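Local coordinates for histidine acid phosphatase (Bifidobacterium longum subsp. infantis, PDB 6RXD), which probably removes phosphate groups from inositol polyphosphates such as phytate, and from 2,3-bisphosphoglycerate, as a histidine acid phosphatase of the MINPP type, at residues P373-F378 and A407-L412; D377-I382 and Y493-L498. All blocks are in the same frame, centred on the assembly; numbering follows the deposited sequence.

Contact 1: P373-F378 and A407-L412; sequences PLLDDF and AALLGL
Leu-375 meets Leu-409 and Leu-410 where two helices of the histidine phosphatase (branch 2) fold, 372-386 and 400-410, pack through leucines on facing turns. The contact is wholly apolar, and no hydrogen bond crosses it. Leu-375 divides its two methyls between the partners. CD2 of Leu-375 lies against CD2 of Leu-409 at 3.9 Å, and the same Leu-409 methyl also approaches CB of Leu-375 at 4.1 Å, which places it alongside the root of that side chain. The other branch, CD1 of Leu-375, comes to 4.0 Å from CD2 of Leu-410. The CA-CB bond of Leu-410 points neither at the neighbouring helix nor away from it; with CG opposite the carbonyl carbon (chi1 -82°), the side chain extends so that CD2 reaches Leu-375. Phe-406, one turn earlier on helix 400-410, also touches Leu-375.

Backbone bonds end helix 400-410 immediately after Leu-410. Gly-411, with a phi of 71°, is the C-prime residue of a Schellman motif. Its own N bonds weakly to O of Ala-408 at 3.3 Å, while N of Leu-412 reaches back to O of Ala-407 at 3.0 Å.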
ATOM      1  N   PRO A 373       2.605 -10.767  14.034  1.00 15.28           N
ATOM      2  CA  PRO A 373       3.983 -11.221  13.800  1.00 14.74           C
ATOM      3  C   PRO A 373       4.913 -10.089  13.374  1.00 15.59           C
ATOM      4  O   PRO A 373       6.111 -10.148  13.679  1.00 13.34           O
ATOM      5  CB  PRO A 373       3.841 -12.212  12.640  1.00 15.61           C
ATOM      6  CG  PRO A 373       2.433 -12.694  12.716  1.00 25.37           C
ATOM      7  CD  PRO A 373       1.616 -11.601  13.320  1.00 16.49           C
ATOM      8  N   LEU A 374       4.392  -9.096  12.655  1.00 14.17           N
ATOM      9  CA  LEU A 374       5.223  -7.978  12.217  1.00 14.79           C
ATOM     10  C   LEU A 374       5.525  -7.044  13.383  1.00 11.35           C
ATOM     11  O   LEU A 374       6.669  -6.606  13.572  1.00 13.30           O
ATOM     12  CB  LEU A 374       4.547  -7.205  11.084  1.00 12.11           C
ATOM     13  CG  LEU A 374       5.335  -5.990  10.581  1.00 11.63           C
ATOM     14  CD1 LEU A 374       6.728  -6.390  10.099  1.00 12.58           C
ATOM     15  CD2 LEU A 374       4.549  -5.311   9.463  1.00 13.20           C
ATOM     16  N   LEU A 375       4.504  -6.741  14.178  1.00 12.04           N
ATOM     17  CA  LEU A 375       4.704  -5.939  15.383  1.00 13.13           C
ATOM     18  C   LEU A 375       5.659  -6.660  16.341  1.00 16.43           C
ATOM     19  O   LEU A 375       6.551  -6.034  16.913  1.00 14.79           O
ATOM     20  CB  LEU A 375       3.367  -5.634  16.066  1.00 12.09           C
ATOM     21  CG  LEU A 375       3.455  -4.832  17.370  1.00 13.83           C
ATOM     22  CD1 LEU A 375       4.285  -3.561  17.180  1.00 18.24           C
ATOM     23  CD2 LEU A 375       2.046  -4.489  17.839  1.00 17.75           C
ATOM     24  N   ASP A 376       5.492  -7.973  16.493  1.00 13.26           N
ATOM     25  CA  ASP A 376       6.444  -8.762  17.276  1.00 14.04           C
ATOM     26  C   ASP A 376       7.863  -8.569  16.752  1.00 15.27           C
ATOM     27  O   ASP A 376       8.796  -8.386  17.531  1.00 15.46           O
ATOM     28  CB  ASP A 376       6.109 -10.263  17.234  1.00 15.69           C
ATOM     29  CG  ASP A 376       4.894 -10.630  18.070  1.00 26.38           C
ATOM     30  OD1 ASP A 376       4.426  -9.797  18.876  1.00 27.40           O
ATOM     31  OD2 ASP A 376       4.420 -11.781  17.925  1.00 27.58           O
ATOM     32  N   ASP A 377       8.040  -8.613  15.437  1.00 13.20           N
ATOM     33  CA  ASP A 377       9.384  -8.503  14.878  1.00 14.38           C
ATOM     34  C   ASP A 377       9.945  -7.087  14.992  1.00 16.14           C
ATOM     35  O   ASP A 377      11.162  -6.906  15.125  1.00 16.62           O
ATOM     36  CB  ASP A 377       9.425  -8.944  13.412  1.00 16.07           C
ATOM     37  CG  ASP A 377      10.815  -9.363  12.984  1.00 21.27           C
ATOM     38  OD1 ASP A 377      11.363 -10.291  13.615  1.00 24.73           O
ATOM     39  OD2 ASP A 377      11.376  -8.753  12.047  1.00 17.63           O
ATOM     40  N   PHE A 378       9.066  -6.091  14.932  1.00 13.47           N
ATOM     41  CA  PHE A 378       9.493  -4.699  15.122  1.00 10.99           C
ATOM     42  C   PHE A 378      10.149  -4.555  16.490  1.00 17.41           C
ATOM     43  O   PHE A 378      11.152  -3.858  16.642  1.00 17.62           O
ATOM     44  CB  PHE A 378       8.321  -3.716  14.972  1.00 11.33           C
ATOM     45  CG  PHE A 378       8.305  -2.975  13.656  1.00 12.03           C
ATOM     46  CD1 PHE A 378       8.494  -1.592  13.621  1.00 13.33           C
ATOM     47  CD2 PHE A 378       8.117  -3.654  12.461  1.00 12.40           C
ATOM     48  CE1 PHE A 378       8.483  -0.893  12.416  1.00 13.96           C
ATOM     49  CE2 PHE A 378       8.103  -2.964  11.240  1.00 14.30           C
ATOM     50  CZ  PHE A 378       8.288  -1.584  11.223  1.00 13.50           C
ATOM     51  N   ALA A 407      -1.315  -0.907  10.539  1.00 10.20           N
ATOM     52  CA  ALA A 407      -1.814   0.402  10.993  1.00 12.29           C
ATOM     53  C   ALA A 407      -2.956   0.279  11.997  1.00 11.74           C
ATOM     54  O   ALA A 407      -3.018   1.021  12.974  1.00 11.09           O
ATOM     55  CB  ALA A 407      -2.257   1.248   9.791  1.00 11.34           C
ATOM     56  N   ALA A 408      -3.873  -0.653  11.745  1.00 10.84           N
ATOM     57  CA  ALA A 408      -5.004  -0.855  12.636  1.00 13.08           C
ATOM     58  C   ALA A 408      -4.543  -1.428  13.976  1.00 11.54           C
ATOM     59  O   ALA A 408      -5.038  -1.020  15.039  1.00 12.85           O
ATOM     60  CB  ALA A 408      -6.055  -1.761  11.980  1.00 15.26           C
ATOM     61  N   LEU A 409      -3.591  -2.360  13.936  1.00 10.94           N
ATOM     62  CA  LEU A 409      -3.088  -2.974  15.174  1.00  9.30           C
ATOM     63  C   LEU A 409      -2.320  -1.952  16.017  1.00 11.40           C
ATOM     64  O   LEU A 409      -2.436  -1.939  17.246  1.00 13.94           O
ATOM     65  CB  LEU A 409      -2.197  -4.170  14.840  1.00 13.72           C
ATOM     66  CG  LEU A 409      -1.735  -4.989  16.045  1.00 14.14           C
ATOM     67  CD1 LEU A 409      -2.904  -5.680  16.695  1.00 19.80           C
ATOM     68  CD2 LEU A 409      -0.729  -6.020  15.534  1.00 18.61           C
ATOM     69  N   LEU A 410      -1.540  -1.098  15.357  1.00 11.12           N
ATOM     70  CA  LEU A 410      -0.788  -0.045  16.042  1.00 13.31           C
ATOM     71  C   LEU A 410      -1.667   1.121  16.464  1.00 18.38           C
ATOM     72  O   LEU A 410      -1.268   1.926  17.307  1.00 16.08           O
ATOM     73  CB  LEU A 410       0.318   0.513  15.138  1.00 10.66           C
ATOM     74  CG  LEU A 410       1.621  -0.271  15.067  1.00 16.47           C
ATOM     75  CD1 LEU A 410       2.532   0.335  14.008  1.00 21.82           C
ATOM     76  CD2 LEU A 410       2.291  -0.233  16.435  1.00 17.65           C
ATOM     77  N   GLY A 411      -2.842   1.241  15.853  1.00 14.05           N
ATOM     78  CA  GLY A 411      -3.712   2.370  16.154  1.00 12.30           C
ATOM     79  C   GLY A 411      -3.169   3.673  15.598  1.00 12.30           C
ATOM     80  O   GLY A 411      -3.296   4.727  16.228  1.00 13.69           O
ATOM     81  N   LEU A 412      -2.562   3.594  14.412  1.00 11.36           N
ATOM     82  CA  LEU A 412      -2.028   4.768  13.728  1.00 11.05           C
ATOM     83  C   LEU A 412      -3.154   5.718  13.333  1.00 10.66           C
ATOM     84  O   LEU A 412      -4.308   5.313  13.193  1.00 10.67           O
ATOM     85  CB  LEU A 412      -1.254   4.330  12.478  1.00  8.63           C
ATOM     86  CG  LEU A 412       0.007   3.503  12.711  1.00 14.46           C
ATOM     87  CD1 LEU A 412       0.726   3.223  11.382  1.00 13.38           C
ATOM     88  CD2 LEU A 412       0.924   4.241  13.672  1.00 18.45           C
TER

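Contact 2: D377-I382 and Y493-L498; sequences DFLNTI and YKLTEL
Leu-495 pushes its isobutyl group against Leu-379 and Ile-382, two residues one turn apart on helix 372-386. Of the four side chains that touch, Leu-495 has the most surface buried. Its CG stands opposite the backbone N (chi1 179°), which carries both methyls over to the longer helix. CD1 of Leu-495 is the shared atom, 4.1 Å from CD2 of Leu-379 and 3.9 Å from CG2 of Ile-382. The second methyl, CD2 of Leu-495, lies 3.9 Å from the same Ile-382 CG2, so that branch methyl is straddled by the fork of the leucine.

Leu-379, next in buried surface, runs antiparallel to Leu-495 as the two side chains pass. Its CD2 also comes to 4.5 Å from CB of Leu-498, a looser touch one turn further along helix 495-501. Ile-382 likewise passes Leu-495 in the opposite sense, and adds its CD1 at 4.1 Å from CD1 of Leu-495. Trp-448 of strand 445-453 touches both Leu-379 and Ile-382, linking this apolar patch to the main sheet.

Helix 495-501 begins right after strand 493-494, with Lys-494 at the N-cap position. The contact is thus helix-to-helix packing through leucine and isoleucine methyls, by which helix 495-501, following a strand of the mixed sheet, packs on helix 372-386 in the alpha/beta fold of the histidine phosphatases.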
ATOM      1  N   ASP A 377       8.040  -8.613  15.437  1.00 13.20           N
ATOM      2  CA  ASP A 377       9.384  -8.503  14.878  1.00 14.38           C
ATOM      3  C   ASP A 377       9.945  -7.087  14.992  1.00 16.14           C
ATOM      4  O   ASP A 377      11.162  -6.906  15.125  1.00 16.62           O
ATOM      5  CB  ASP A 377       9.425  -8.944  13.412  1.00 16.07           C
ATOM      6  CG  ASP A 377      10.815  -9.363  12.984  1.00 21.27           C
ATOM      7  OD1 ASP A 377      11.363 -10.291  13.615  1.00 24.73           O
ATOM      8  OD2 ASP A 377      11.376  -8.753  12.047  1.00 17.63           O
ATOM      9  N   PHE A 378       9.066  -6.091  14.932  1.00 13.47           N
ATOM     10  CA  PHE A 378       9.493  -4.699  15.122  1.00 10.99           C
ATOM     11  C   PHE A 378      10.149  -4.555  16.490  1.00 17.41           C
ATOM     12  O   PHE A 378      11.152  -3.858  16.642  1.00 17.62           O
ATOM     13  CB  PHE A 378       8.321  -3.716  14.972  1.00 11.33           C
ATOM     14  CG  PHE A 378       8.305  -2.975  13.656  1.00 12.03           C
ATOM     15  CD1 PHE A 378       8.494  -1.592  13.621  1.00 13.33           C
ATOM     16  CD2 PHE A 378       8.117  -3.654  12.461  1.00 12.40           C
ATOM     17  CE1 PHE A 378       8.483  -0.893  12.416  1.00 13.96           C
ATOM     18  CE2 PHE A 378       8.103  -2.964  11.240  1.00 14.30           C
ATOM     19  CZ  PHE A 378       8.288  -1.584  11.223  1.00 13.50           C
ATOM     20  N   LEU A 379       9.602  -5.239  17.486  1.00 12.65           N
ATOM     21  CA  LEU A 379      10.152  -5.152  18.836  1.00 12.24           C
ATOM     22  C   LEU A 379      11.335  -6.098  19.002  1.00 13.00           C
ATOM     23  O   LEU A 379      12.348  -5.747  19.614  1.00 16.48           O
ATOM     24  CB  LEU A 379       9.065  -5.452  19.873  1.00 13.86           C
ATOM     25  CG  LEU A 379       7.957  -4.391  19.904  1.00 17.91           C
ATOM     26  CD1 LEU A 379       6.713  -4.914  20.611  1.00 19.86           C
ATOM     27  CD2 LEU A 379       8.442  -3.092  20.556  1.00 13.92           C
ATOM     28  N   ASN A 380      11.213  -7.300  18.445  1.00 13.28           N
ATOM     29  CA  ASN A 380      12.256  -8.314  18.609  1.00 13.58           C
ATOM     30  C   ASN A 380      13.592  -7.924  17.983  1.00 17.10           C
ATOM     31  O   ASN A 380      14.648  -8.272  18.508  1.00 18.01           O
ATOM     32  CB  ASN A 380      11.802  -9.663  18.047  1.00 16.18           C
ATOM     33  CG  ASN A 380      10.802 -10.368  18.942  1.00 21.09           C
ATOM     34  OD1 ASN A 380      10.697 -10.067  20.130  1.00 23.97           O
ATOM     35  ND2 ASN A 380      10.061 -11.318  18.374  1.00 23.26           N
ATOM     36  N   THR A 381      13.554  -7.237  16.847  1.00 14.74           N
ATOM     37  CA  THR A 381      14.794  -6.821  16.201  1.00 15.73           C
ATOM     38  C   THR A 381      15.465  -5.680  16.968  1.00 13.80           C
ATOM     39  O   THR A 381      16.689  -5.526  16.911  1.00 16.04           O
ATOM     40  CB  THR A 381      14.612  -6.443  14.705  1.00 14.23           C
ATOM     41  OG1 THR A 381      13.685  -5.363  14.589  1.00 16.35           O
ATOM     42  CG2 THR A 381      14.126  -7.628  13.881  1.00 13.47           C
ATOM     43  N   ILE A 382      14.674  -4.882  17.683  1.00 13.57           N
ATOM     44  CA  ILE A 382      15.256  -3.889  18.576  1.00 12.73           C
ATOM     45  C   ILE A 382      15.985  -4.626  19.699  1.00 16.87           C
ATOM     46  O   ILE A 382      17.144  -4.328  19.989  1.00 15.63           O
ATOM     47  CB  ILE A 382      14.201  -2.937  19.167  1.00 14.90           C
ATOM     48  CG1 ILE A 382      13.589  -2.080  18.064  1.00 12.98           C
ATOM     49  CG2 ILE A 382      14.829  -2.027  20.228  1.00 16.76           C
ATOM     50  CD1 ILE A 382      12.355  -1.273  18.535  1.00 15.55           C
ATOM     51  N   TYR A 493       9.627   7.404  23.187  1.00 12.72           N
ATOM     52  CA  TYR A 493       9.018   6.485  24.151  1.00 11.54           C
ATOM     53  C   TYR A 493      10.004   5.405  24.562  1.00 10.77           C
ATOM     54  O   TYR A 493      10.730   4.862  23.717  1.00 12.02           O
ATOM     55  CB  TYR A 493       7.825   5.784  23.505  1.00 11.41           C
ATOM     56  CG  TYR A 493       6.704   6.704  23.118  1.00 12.18           C
ATOM     57  CD1 TYR A 493       5.558   6.773  23.890  1.00 11.61           C
ATOM     58  CD2 TYR A 493       6.794   7.515  21.987  1.00 10.27           C
ATOM     59  CE1 TYR A 493       4.509   7.612  23.538  1.00 13.64           C
ATOM     60  CE2 TYR A 493       5.741   8.366  21.625  1.00 11.96           C
ATOM     61  CZ  TYR A 493       4.611   8.404  22.406  1.00 12.66           C
ATOM     62  OH  TYR A 493       3.566   9.228  22.061  1.00 13.13           O
ATOM     63  N   LYS A 494       9.994   5.051  25.844  1.00 10.90           N
ATOM     64  CA  LYS A 494      10.824   3.946  26.322  1.00 11.09           C
ATOM     65  C   LYS A 494      10.414   2.633  25.666  1.00 12.66           C
ATOM     66  O   LYS A 494       9.221   2.386  25.429  1.00 13.91           O
ATOM     67  CB  LYS A 494      10.693   3.785  27.829  1.00 13.26           C
ATOM     68  CG  LYS A 494      11.467   4.795  28.655  1.00 12.86           C
ATOM     69  CD  LYS A 494      11.497   4.332  30.113  1.00 13.76           C
ATOM     70  CE  LYS A 494      12.219   5.348  31.007  1.00 18.32           C
ATOM     71  NZ  LYS A 494      12.187   4.944  32.458  1.00 16.88           N
ATOM     72  N   LEU A 495      11.406   1.791  25.388  1.00 10.75           N
ATOM     73  CA  LEU A 495      11.140   0.470  24.827  1.00 12.34           C
ATOM     74  C   LEU A 495      10.253  -0.353  25.761  1.00 12.77           C
ATOM     75  O   LEU A 495       9.363  -1.078  25.310  1.00 15.69           O
ATOM     76  CB  LEU A 495      12.456  -0.262  24.559  1.00 14.37           C
ATOM     77  CG  LEU A 495      12.349  -1.676  23.980  1.00 14.93           C
ATOM     78  CD1 LEU A 495      11.711  -1.658  22.609  1.00 12.89           C
ATOM     79  CD2 LEU A 495      13.733  -2.305  23.916  1.00 16.29           C
ATOM     80  N   THR A 496      10.495  -0.237  27.060  1.00 13.07           N
ATOM     81  CA  THR A 496       9.671  -0.942  28.043  1.00 15.92           C
ATOM     82  C   THR A 496       8.211  -0.502  27.924  1.00 15.77           C
ATOM     83  O   THR A 496       7.291  -1.320  28.020  1.00 17.65           O
ATOM     84  CB  THR A 496      10.159  -0.681  29.472  1.00 17.01           C
ATOM     85  OG1 THR A 496      10.336   0.730  29.657  1.00 15.12           O
ATOM     86  CG2 THR A 496      11.492  -1.384  29.733  1.00 18.37           C
ATOM     87  N   GLU A 497       8.007   0.795  27.713  1.00 12.56           N
ATOM     88  CA  GLU A 497       6.661   1.343  27.610  1.00 13.25           C
ATOM     89  C   GLU A 497       5.963   0.812  26.369  1.00 17.16           C
ATOM     90  O   GLU A 497       4.790   0.433  26.432  1.00 14.66           O
ATOM     91  CB  GLU A 497       6.688   2.881  27.615  1.00 13.08           C
ATOM     92  CG  GLU A 497       5.343   3.534  27.269  1.00 12.23           C
ATOM     93  CD  GLU A 497       4.297   3.406  28.360  1.00 16.16           C
ATOM     94  OE1 GLU A 497       4.578   2.796  29.413  1.00 18.28           O
ATOM     95  OE2 GLU A 497       3.173   3.925  28.168  1.00 17.14           O
ATOM     96  N   LEU A 498       6.672   0.777  25.239  1.00 12.47           N
ATOM     97  CA  LEU A 498       6.072   0.269  24.005  1.00 13.13           C
ATOM     98  C   LEU A 498       5.685  -1.193  24.137  1.00 14.92           C
ATOM     99  O   LEU A 498       4.638  -1.604  23.641  1.00 15.30           O
ATOM    100  CB  LEU A 498       6.993   0.467  22.801  1.00 13.34           C
ATOM    101  CG  LEU A 498       7.240   1.918  22.403  1.00 15.49           C
ATOM    102  CD1 LEU A 498       7.984   1.978  21.073  1.00 16.26           C
ATOM    103  CD2 LEU A 498       5.912   2.665  22.316  1.00 16.09           C
TER

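In the fold
Both contacts draw on helix 372-386, which offers Leu-375 to helix 400-410 in contact 1 and, further along, Leu-379 and Ile-382 to helix 495-501 in contact 2. Their centres are 11 Å apart. Each is buried, though contact 1 lies nearer the centre of the chain, about 15 Å from it to the contact's centre, against about 24 Å for contact 2. The chemistry is alike, aliphatic methyls without a hydrogen bond across either interface, but the settings differ. Contact 1 joins elements close in sequence beside the end of a helix, whereas contact 2 bridges more than a hundred residues beside the start of one. Between them, Phe-378 stacks edge-to-face with Trp-448.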